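Local structure of probable 2-dehydro-3-deoxygalactonokinase DgoK1 (Sinorhizobium meliloti, 3T69) at residues Ala10-Leu21 with Phe48-Leu56; Pro62-Ala73 with Val104-Pro112. The protein probably phosphorylates 2-dehydro-3-deoxy-D-galactonate with ATP, giving its 6-phosphate in the DeLey-Doudoroff route of galactose breakdown. All blocks are in the same frame, centred on the assembly; numbering follows the deposited sequence.

From the N terminus, the chain first makes the hairpin of strands 9-14 and 19-24, adds strand 30-36 at its edge, and then turns into helix 50-58. Contact 1 closes this first loop by laying the helix on the hairpin. The chain leaves the helix for strand 67-71, which pairs parallel with strand 9-14 through backbone bonds of Ala10 and Val12 to Ile68. Contact 2 closes the next loop, bringing strand 108-116 to the far side of strand 67-71. The two loops follow in series, neither nested nor crossed. Contact 2 extends a sheet with the strand order of a ribonuclease H-like (ASKHA) domain, contact 1 covers one face with the helix, and Leu52 and Leu56 reach both contacts.

Contact 1: residues Ala10-Leu21 with Phe48-Leu56; sequences AAVDWGTSSFRL and FHTILDGHL
Trp14 and Phe48 meet as a T-shaped pair: the edge of the phenyl ring points at a face of the six-membered ring of the indole, with centroids 4.7 Å apart and planes at 69°. Their nearest carbons are modelled closer than carbons can sit, so the general T-shape can be read but not the exact spacing. Phe19 CD2 lies over the opposite face, so the indole receives a ring edge from each side. Ile51 CG2 comes obliquely to within 3.9 Å of Trp14 CZ2, a branched side chain that gives the helix an apolar surface against the indole.

Farther along the helix, Phe19 and His55 form an offset stack, planes only 21° apart, with Phe19 CE1 3.6 Å from His55 CD2. Phe19 CG stands anti to its backbone N (chi1 179°), which lifts the ring from the strand to the imidazole. Val12 CG2 meets Leu52 CD1 at 4.1 Å, and Leu21 CD1 touches Leu56 CD2 at 4.3 Å, aliphatic groups suited to the buried seam between strand and helix.

Behind this shell, Asp13 and Arg20 are a hydrogen-bonded antiparallel pair, and alternation along the hairpin turns Val12, Trp14, Phe19 and Leu21 to the helix. The intervening turn, with its Asp-Trp-Gly-Thr sequence, is consistent with the first phosphate-binding loop of ASKHA kinases. His55 is placed by Arg34 and Glu38, which hydrogen-bond its two ring nitrogens. Helix and hairpin are thus joined by aromatic and aliphatic contact alone, while the imidazole, the more polar of the rings, has both nitrogens satisfied from elsewhere, which should fix its rotation against Phe19.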
loop_
_atom_site.group_PDB
_atom_site.type_symbol
_atom_site.label_atom_id
_atom_site.label_comp_id
_atom_site.label_asym_id
_atom_site.label_seq_id
_atom_site.Cartn_x
_atom_site.Cartn_y
_atom_site.Cartn_z
ATOM N N ALA B 10 -28.954 24.629 7.033
ATOM C CA ALA B 10 -27.919 24.214 6.079
ATOM C C ALA B 10 -27.357 22.882 6.583
ATOM O O ALA B 10 -27.135 22.712 7.788
ATOM C CB ALA B 10 -26.812 25.256 5.941
ATOM N N ALA B 11 -27.176 21.933 5.660
ATOM C CA ALA B 11 -26.511 20.676 5.941
ATOM C C ALA B 11 -25.215 20.669 5.148
ATOM O O ALA B 11 -25.227 20.956 3.942
ATOM C CB ALA B 11 -27.386 19.524 5.543
ATOM N N VAL B 12 -24.106 20.376 5.840
ATOM C CA VAL B 12 -22.773 20.386 5.245
ATOM C C VAL B 12 -22.065 19.065 5.551
ATOM O O VAL B 12 -21.947 18.678 6.725
ATOM C CB VAL B 12 -21.919 21.524 5.838
ATOM C CG1 VAL B 12 -20.466 21.381 5.433
ATOM C CG2 VAL B 12 -22.471 22.890 5.459
ATOM N N ASP B 13 -21.607 18.370 4.500
ATOM C CA ASP B 13 -20.838 17.113 4.626
ATOM C C ASP B 13 -19.416 17.389 4.184
ATOM O O ASP B 13 -19.125 17.456 3.006
ATOM C CB ASP B 13 -21.471 15.983 3.809
ATOM C CG ASP B 13 -20.749 14.621 3.973
ATOM O OD1 ASP B 13 -20.245 14.281 5.065
ATOM O OD2 ASP B 13 -20.723 13.846 3.005
ATOM N N TRP B 14 -18.538 17.577 5.163
ATOM C CA TRP B 14 -17.219 18.117 4.927
ATOM C C TRP B 14 -16.202 16.974 5.056
ATOM O O TRP B 14 -15.726 16.623 6.160
ATOM C CB TRP B 14 -16.939 19.264 5.888
ATOM C CG TRP B 14 -16.116 20.329 5.283
ATOM C CD1 TRP B 14 -15.153 20.169 4.350
ATOM C CD2 TRP B 14 -16.157 21.742 5.584
ATOM N NE1 TRP B 14 -14.591 21.383 4.033
ATOM C CE2 TRP B 14 -15.202 22.367 4.764
ATOM C CE3 TRP B 14 -16.940 22.538 6.434
ATOM C CZ2 TRP B 14 -14.996 23.752 4.770
ATOM C CZ3 TRP B 14 -16.723 23.913 6.444
ATOM C CH2 TRP B 14 -15.754 24.501 5.624
ATOM N N GLY B 15 -15.903 16.381 3.899
ATOM C CA GLY B 15 -14.995 15.254 3.794
ATOM C C GLY B 15 -13.550 15.674 3.684
ATOM O O GLY B 15 -13.254 16.870 3.637
ATOM N N THR B 16 -12.653 14.686 3.629
ATOM C CA THR B 16 -11.235 14.986 3.519
ATOM C C THR B 16 -10.958 15.726 2.222
ATOM O O THR B 16 -10.113 16.616 2.205
ATOM C CB THR B 16 -10.362 13.728 3.523
ATOM O OG1 THR B 16 -10.834 12.835 4.533
ATOM C CG2 THR B 16 -8.882 14.069 3.761
ATOM N N SER B 17 -11.664 15.361 1.150
ATOM C CA SER B 17 -11.294 15.843 -0.203
ATOM C C SER B 17 -12.407 16.563 -0.960
ATOM O O SER B 17 -12.222 16.989 -2.106
ATOM C CB SER B 17 -10.745 14.685 -1.052
ATOM O OG SER B 17 -9.481 14.283 -0.571
ATOM N N SER B 18 -13.550 16.701 -0.302
ATOM C CA SER B 18 -14.748 17.182 -0.941
ATOM C C SER B 18 -15.699 17.871 0.040
ATOM O O SER B 18 -15.839 17.455 1.194
ATOM C CB SER B 18 -15.465 16.021 -1.639
ATOM O OG SER B 18 -16.053 15.139 -0.705
ATOM N N PHE B 19 -16.371 18.907 -0.461
ATOM C CA PHE B 19 -17.338 19.696 0.292
ATOM C C PHE B 19 -18.711 19.615 -0.363
ATOM O O PHE B 19 -18.848 19.872 -1.547
ATOM C CB PHE B 19 -16.867 21.136 0.311
ATOM C CG PHE B 19 -17.787 22.069 1.028
ATOM C CD1 PHE B 19 -18.848 22.677 0.363
ATOM C CD2 PHE B 19 -17.577 22.375 2.367
ATOM C CE1 PHE B 19 -19.684 23.557 1.012
ATOM C CE2 PHE B 19 -18.416 23.261 3.027
ATOM C CZ PHE B 19 -19.469 23.853 2.345
ATOM N N ARG B 20 -19.726 19.272 0.411
ATOM C CA ARG B 20 -21.088 19.278 -0.079
ATOM C C ARG B 20 -22.032 20.026 0.879
ATOM O O ARG B 20 -21.931 19.869 2.091
ATOM C CB ARG B 20 -21.580 17.833 -0.331
ATOM N N LEU B 21 -22.947 20.819 0.317
ATOM C CA LEU B 21 -23.969 21.561 1.075
ATOM C C LEU B 21 -25.401 21.384 0.527
ATOM O O LEU B 21 -25.611 21.248 -0.663
ATOM C CB LEU B 21 -23.609 23.041 1.106
ATOM C CG LEU B 21 -24.543 23.961 1.884
ATOM C CD1 LEU B 21 -23.784 25.081 2.538
ATOM C CD2 LEU B 21 -25.598 24.536 0.999
ATOM N N PHE B 48 -11.434 29.151 9.783
ATOM C CA PHE B 48 -11.735 28.070 8.792
ATOM C C PHE B 48 -13.109 28.332 8.070
ATOM O O PHE B 48 -13.517 27.589 7.169
ATOM C CB PHE B 48 -11.660 26.748 9.582
ATOM C CG PHE B 48 -11.943 25.436 8.812
ATOM C CD1 PHE B 48 -11.022 24.386 8.911
ATOM C CD2 PHE B 48 -13.151 25.190 8.157
ATOM C CE1 PHE B 48 -11.248 23.154 8.328
ATOM C CE2 PHE B 48 -13.372 23.955 7.556
ATOM C CZ PHE B 48 -12.413 22.929 7.649
ATOM N N HIS B 49 -13.722 29.438 8.464
ATOM C CA HIS B 49 -15.023 29.946 8.064
ATOM C C HIS B 49 -15.247 30.304 6.630
ATOM O O HIS B 49 -16.332 30.228 6.128
ATOM C CB HIS B 49 -15.189 31.263 8.757
ATOM C CG HIS B 49 -16.005 31.205 9.991
ATOM N ND1 HIS B 49 -17.368 31.072 9.962
ATOM C CD2 HIS B 49 -15.656 31.298 11.291
ATOM C CE1 HIS B 49 -17.827 31.082 11.194
ATOM N NE2 HIS B 49 -16.808 31.212 12.019
ATOM N N THR B 50 -14.210 30.762 5.982
ATOM C CA THR B 50 -14.323 31.424 4.725
ATOM C C THR B 50 -14.962 30.560 3.653
ATOM O O THR B 50 -15.774 31.024 2.885
ATOM C CB THR B 50 -12.919 31.805 4.289
ATOM O OG1 THR B 50 -12.719 33.191 4.504
ATOM C CG2 THR B 50 -12.706 31.503 2.865
ATOM N N ILE B 51 -14.622 29.300 3.591
ATOM C CA ILE B 51 -15.227 28.453 2.602
ATOM C C ILE B 51 -16.711 28.332 2.831
ATOM O O ILE B 51 -17.490 28.324 1.905
ATOM C CB ILE B 51 -14.607 27.079 2.624
ATOM C CG1 ILE B 51 -13.163 27.175 2.219
ATOM C CG2 ILE B 51 -15.309 26.160 1.685
ATOM C CD1 ILE B 51 -12.408 26.014 2.609
ATOM N N LEU B 52 -17.091 28.215 4.082
ATOM C CA LEU B 52 -18.484 28.105 4.460
ATOM C C LEU B 52 -19.279 29.389 4.167
ATOM O O LEU B 52 -20.454 29.312 3.780
ATOM C CB LEU B 52 -18.609 27.725 5.922
ATOM C CG LEU B 52 -20.002 27.455 6.489
ATOM C CD1 LEU B 52 -20.917 26.674 5.541
ATOM C CD2 LEU B 52 -19.806 26.689 7.747
ATOM N N ASP B 53 -18.652 30.556 4.353
ATOM C CA ASP B 53 -19.343 31.826 4.096
ATOM C C ASP B 53 -19.557 32.072 2.592
ATOM O O ASP B 53 -20.647 32.512 2.189
ATOM C CB ASP B 53 -18.673 32.999 4.831
ATOM C CG ASP B 53 -18.976 32.983 6.345
ATOM O OD1 ASP B 53 -19.992 32.371 6.752
ATOM O OD2 ASP B 53 -18.203 33.567 7.136
ATOM N N GLY B 54 -18.537 31.726 1.790
ATOM C CA GLY B 54 -18.589 31.766 0.327
ATOM C C GLY B 54 -19.764 30.994 -0.238
ATOM O O GLY B 54 -20.610 31.546 -0.929
ATOM N N HIS B 55 -19.846 29.712 0.075
ATOM C CA HIS B 55 -20.979 28.893 -0.370
ATOM C C HIS B 55 -22.349 29.379 0.094
ATOM O O HIS B 55 -23.364 29.215 -0.613
ATOM C CB HIS B 55 -20.750 27.438 -0.007
ATOM C CG HIS B 55 -19.728 26.790 -0.876
ATOM N ND1 HIS B 55 -19.988 26.434 -2.183
ATOM C CD2 HIS B 55 -18.424 26.504 -0.658
ATOM C CE1 HIS B 55 -18.899 25.919 -2.723
ATOM N NE2 HIS B 55 -17.936 25.945 -1.816
ATOM N N LEU B 56 -22.360 30.003 1.270
ATOM C CA LEU B 56 -23.570 30.559 1.848
ATOM C C LEU B 56 -24.001 31.804 1.111
ATOM O O LEU B 56 -25.197 31.952 0.837
ATOM C CB LEU B 56 -23.390 30.855 3.341
ATOM C CG LEU B 56 -23.564 29.676 4.320
ATOM C CD1 LEU B 56 -23.450 30.184 5.760
ATOM C CD2 LEU B 56 -24.871 28.889 4.134
#

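Contact 2: residues Pro62-Ala73 with Val104-Pro112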
loop_
_atom_site.group_PDB
_atom_site.type_symbol
_atom_site.label_atom_id
_atom_site.label_comp_id
_atom_site.label_asym_id
_atom_site.label_seq_id
_atom_site.Cartn_x
_atom_site.Cartn_y
_atom_site.Cartn_z
ATOM N N PRO B 62 -30.216 32.837 4.281
ATOM C CA PRO B 62 -30.511 33.746 5.383
ATOM C C PRO B 62 -29.274 33.826 6.275
ATOM O O PRO B 62 -28.627 32.783 6.525
ATOM C CB PRO B 62 -31.652 33.039 6.131
ATOM C CG PRO B 62 -32.297 32.147 5.096
ATOM C CD PRO B 62 -31.154 31.696 4.224
ATOM N N ALA B 63 -28.960 35.042 6.738
ATOM C CA ALA B 63 -27.753 35.336 7.534
ATOM C C ALA B 63 -27.712 34.631 8.891
ATOM O O ALA B 63 -26.672 34.634 9.534
ATOM C CB ALA B 63 -27.581 36.854 7.741
ATOM N N HIS B 64 -28.836 34.051 9.324
ATOM C CA HIS B 64 -28.899 33.367 10.610
ATOM C C HIS B 64 -29.444 31.942 10.466
ATOM O O HIS B 64 -29.977 31.355 11.416
ATOM C CB HIS B 64 -29.742 34.173 11.604
ATOM C CG HIS B 64 -29.292 35.589 11.750
ATOM N ND1 HIS B 64 -28.078 35.927 12.309
ATOM C CD2 HIS B 64 -29.874 36.755 11.385
ATOM C CE1 HIS B 64 -27.937 37.244 12.295
ATOM N NE2 HIS B 64 -29.008 37.769 11.729
ATOM N N LEU B 65 -29.324 31.392 9.265
ATOM C CA LEU B 65 -29.749 30.039 9.053
ATOM C C LEU B 65 -28.684 29.264 9.735
ATOM O O LEU B 65 -27.511 29.521 9.489
ATOM C CB LEU B 65 -29.789 29.704 7.564
ATOM C CG LEU B 65 -30.251 28.282 7.228
ATOM C CD1 LEU B 65 -31.788 28.085 7.371
ATOM C CD2 LEU B 65 -29.711 27.851 5.832
ATOM N N PRO B 66 -29.085 28.321 10.611
ATOM C CA PRO B 66 -28.131 27.532 11.387
ATOM C C PRO B 66 -27.460 26.527 10.461
ATOM O O PRO B 66 -27.891 26.389 9.322
ATOM C CB PRO B 66 -29.022 26.811 12.416
ATOM C CG PRO B 66 -30.373 26.781 11.805
ATOM C CD PRO B 66 -30.467 27.811 10.741
ATOM N N ILE B 67 -26.433 25.826 10.953
ATOM C CA ILE B 67 -25.599 24.920 10.145
ATOM C C ILE B 67 -25.237 23.670 10.928
ATOM O O ILE B 67 -24.707 23.749 12.035
ATOM C CB ILE B 67 -24.294 25.588 9.706
ATOM C CG1 ILE B 67 -24.572 27.024 9.254
ATOM C CG2 ILE B 67 -23.616 24.793 8.635
ATOM C CD1 ILE B 67 -23.619 27.516 8.163
ATOM N N ILE B 68 -25.511 22.523 10.316
ATOM C CA ILE B 68 -25.185 21.239 10.868
ATOM C C ILE B 68 -24.188 20.567 9.914
ATOM O O ILE B 68 -24.414 20.494 8.702
ATOM C CB ILE B 68 -26.447 20.427 11.089
ATOM C CG1 ILE B 68 -26.158 19.130 11.842
ATOM C CG2 ILE B 68 -27.173 20.227 9.802
ATOM C CD1 ILE B 68 -25.535 19.365 13.236
ATOM N N ILE B 69 -23.064 20.133 10.480
ATOM C CA ILE B 69 -21.942 19.634 9.703
ATOM C C ILE B 69 -21.440 18.326 10.251
ATOM O O ILE B 69 -21.213 18.200 11.449
ATOM C CB ILE B 69 -20.755 20.575 9.737
ATOM C CG1 ILE B 69 -21.191 22.032 9.500
ATOM C CG2 ILE B 69 -19.745 20.099 8.753
ATOM C CD1 ILE B 69 -20.032 23.050 9.510
ATOM N N CYS B 70 -21.262 17.354 9.367
ATOM C CA CYS B 70 -20.668 16.091 9.719
ATOM C C CYS B 70 -19.317 15.955 8.982
ATOM O O CYS B 70 -19.043 16.716 8.057
ATOM C CB CYS B 70 -21.643 14.948 9.365
ATOM S SG CYS B 70 -21.841 14.623 7.596
ATOM N N GLY B 71 -18.483 14.994 9.394
ATOM C CA GLY B 71 -17.250 14.674 8.678
ATOM C C GLY B 71 -15.960 15.220 9.271
ATOM O O GLY B 71 -15.896 15.642 10.419
ATOM N N MET B 72 -14.925 15.237 8.449
ATOM C CA MET B 72 -13.596 15.599 8.900
ATOM C C MET B 72 -13.503 17.076 9.283
ATOM O O MET B 72 -12.453 17.572 9.707
ATOM C CB MET B 72 -12.561 15.220 7.833
ATOM C CG MET B 72 -12.341 13.737 7.661
ATOM S SD MET B 72 -11.794 12.796 9.095
ATOM C CE MET B 72 -12.587 11.297 8.574
ATOM N N ALA B 73 -14.588 17.821 9.173
ATOM C CA ALA B 73 -14.491 19.190 9.689
ATOM C C ALA B 73 -14.206 19.101 11.216
ATOM O O ALA B 73 -13.708 20.069 11.848
ATOM C CB ALA B 73 -15.767 19.958 9.408
ATOM N N VAL B 104 -21.620 34.594 16.523
ATOM C CA VAL B 104 -22.731 35.380 17.046
ATOM C C VAL B 104 -23.930 35.337 16.051
ATOM O O VAL B 104 -25.096 35.304 16.455
ATOM C CB VAL B 104 -22.277 36.825 17.449
ATOM C CG1 VAL B 104 -21.381 37.484 16.349
ATOM C CG2 VAL B 104 -23.466 37.722 17.768
ATOM N N ASP B 105 -23.610 35.259 14.757
ATOM C CA ASP B 105 -24.593 35.225 13.672
ATOM C C ASP B 105 -25.326 33.941 13.392
ATOM O O ASP B 105 -26.418 33.988 12.815
ATOM C CB ASP B 105 -23.964 35.711 12.384
ATOM C CG ASP B 105 -23.575 37.124 12.486
ATOM O OD1 ASP B 105 -22.987 37.656 11.534
ATOM O OD2 ASP B 105 -23.885 37.699 13.560
ATOM N N ARG B 106 -24.734 32.804 13.732
ATOM C CA ARG B 106 -25.398 31.520 13.498
ATOM C C ARG B 106 -24.955 30.448 14.410
ATOM O O ARG B 106 -23.825 30.483 14.927
ATOM C CB ARG B 106 -25.267 31.001 12.075
ATOM C CG ARG B 106 -24.265 31.700 11.196
ATOM C CD ARG B 106 -24.239 30.993 9.900
ATOM N NE ARG B 106 -24.161 31.935 8.794
ATOM C CZ ARG B 106 -25.140 32.144 7.907
ATOM N NH1 ARG B 106 -26.312 31.492 8.008
ATOM N NH2 ARG B 106 -24.928 33.006 6.909
ATOM N N ASP B 107 -25.886 29.509 14.603
ATOM C CA ASP B 107 -25.705 28.372 15.452
ATOM C C ASP B 107 -25.132 27.256 14.593
ATOM O O ASP B 107 -25.848 26.583 13.856
ATOM C CB ASP B 107 -27.025 27.975 16.093
ATOM C CG ASP B 107 -26.893 26.756 16.997
ATOM O OD1 ASP B 107 -25.976 25.926 16.828
ATOM O OD2 ASP B 107 -27.736 26.577 17.875
ATOM N N ILE B 108 -23.822 27.086 14.687
ATOM C CA ILE B 108 -23.052 26.132 13.881
ATOM C C ILE B 108 -22.617 25.000 14.798
ATOM O O ILE B 108 -21.893 25.225 15.774
ATOM C CB ILE B 108 -21.774 26.811 13.273
ATOM C CG1 ILE B 108 -22.121 28.098 12.550
ATOM C CG2 ILE B 108 -21.045 25.878 12.317
ATOM C CD1 ILE B 108 -21.004 28.628 11.653
ATOM N N ARG B 109 -23.052 23.782 14.478
ATOM C CA ARG B 109 -22.594 22.582 15.172
ATOM C C ARG B 109 -21.954 21.578 14.223
ATOM O O ARG B 109 -22.390 21.435 13.067
ATOM C CB ARG B 109 -23.769 21.886 15.842
ATOM C CG ARG B 109 -24.815 22.820 16.376
ATOM C CD ARG B 109 -24.755 22.865 17.871
ATOM N NE ARG B 109 -25.695 23.812 18.456
ATOM C CZ ARG B 109 -26.652 23.473 19.305
ATOM N NH1 ARG B 109 -26.818 22.211 19.666
ATOM N NH2 ARG B 109 -27.445 24.398 19.796
ATOM N N ILE B 110 -20.977 20.836 14.740
ATOM C CA ILE B 110 -20.384 19.666 14.087
ATOM C C ILE B 110 -20.651 18.395 14.890
ATOM O O ILE B 110 -20.409 18.371 16.097
ATOM C CB ILE B 110 -18.866 19.738 14.004
ATOM C CG1 ILE B 110 -18.421 21.090 13.494
ATOM C CG2 ILE B 110 -18.346 18.605 13.126
ATOM C CD1 ILE B 110 -17.073 21.053 12.782
ATOM N N LEU B 111 -21.092 17.345 14.196
ATOM C CA LEU B 111 -21.323 16.007 14.770
ATOM C C LEU B 111 -20.055 15.187 15.136
ATOM O O LEU B 111 -19.079 15.119 14.413
ATOM C CB LEU B 111 -22.230 15.182 13.824
ATOM C CG LEU B 111 -23.523 15.906 13.356
ATOM C CD1 LEU B 111 -24.335 15.144 12.301
ATOM C CD2 LEU B 111 -24.417 16.220 14.541
ATOM N N PRO B 112 -20.106 14.498 16.264
ATOM C CA PRO B 112 -18.976 13.659 16.584
ATOM C C PRO B 112 -18.846 12.485 15.589
ATOM O O PRO B 112 -19.766 12.246 14.786
ATOM C CB PRO B 112 -19.366 13.141 17.960
ATOM C CG PRO B 112 -20.880 13.134 17.894
ATOM C CD PRO B 112 -21.120 14.443 17.325
#
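Arg106 sets a face of its guanidinium over Ala63 O, the oxygen lying above its centre, with Arg106 CZ 3.3 Å from Ala63 O. This happens where two neighbouring parallel strands of the ribonuclease H-like sheet, 67-71 and 108-110, begin; ahead of the first lies a type I turn from Pro62 to Leu65. A bend at chi3 (139°) brings the arginine head to that turn, where its NH1 donates to two backbone oxygens: Leu65 O at 2.7 Å, on a lone pair and in the guanidinium plane, and Pro62 O at 3.0 Å, somewhat tilted from it. Pro62 O also accepts the turn's own bond from Leu65 N. A leucine in place of Arg106 would probably leave Leu65 O without this donor and the turn freer to shift against the strand. Within the same turn, His64 ND1 gives a fairly straight bond (162°) in its ring plane to Asp105 O, 2.6 Å away.

Beyond the turn the strands run at 20° to each other, joined by alternating backbone bonds from Ile67 N to Asp107 O through to Leu111 N and Ile69 O. Ile67, Ile69, Ile108 and Ile110 share one face; beta-branched side chains suit such extended backbone, and Ile67 and Ile69 pack against helix 50-58. On the other face Ile68 CD1 meets Leu111 CD2 at 3.6 Å, while Cys70 and Leu111 reach helix 290-305. There, too, Arg109 and Asp107 form a two-pronged salt bridge, Arg109 NE 2.7 Å from Asp107 OD1 and Arg109 NH2 2.9 Å from Asp107 OD2, and Trp306 NE1 donates a further bond to Asp107 OD2.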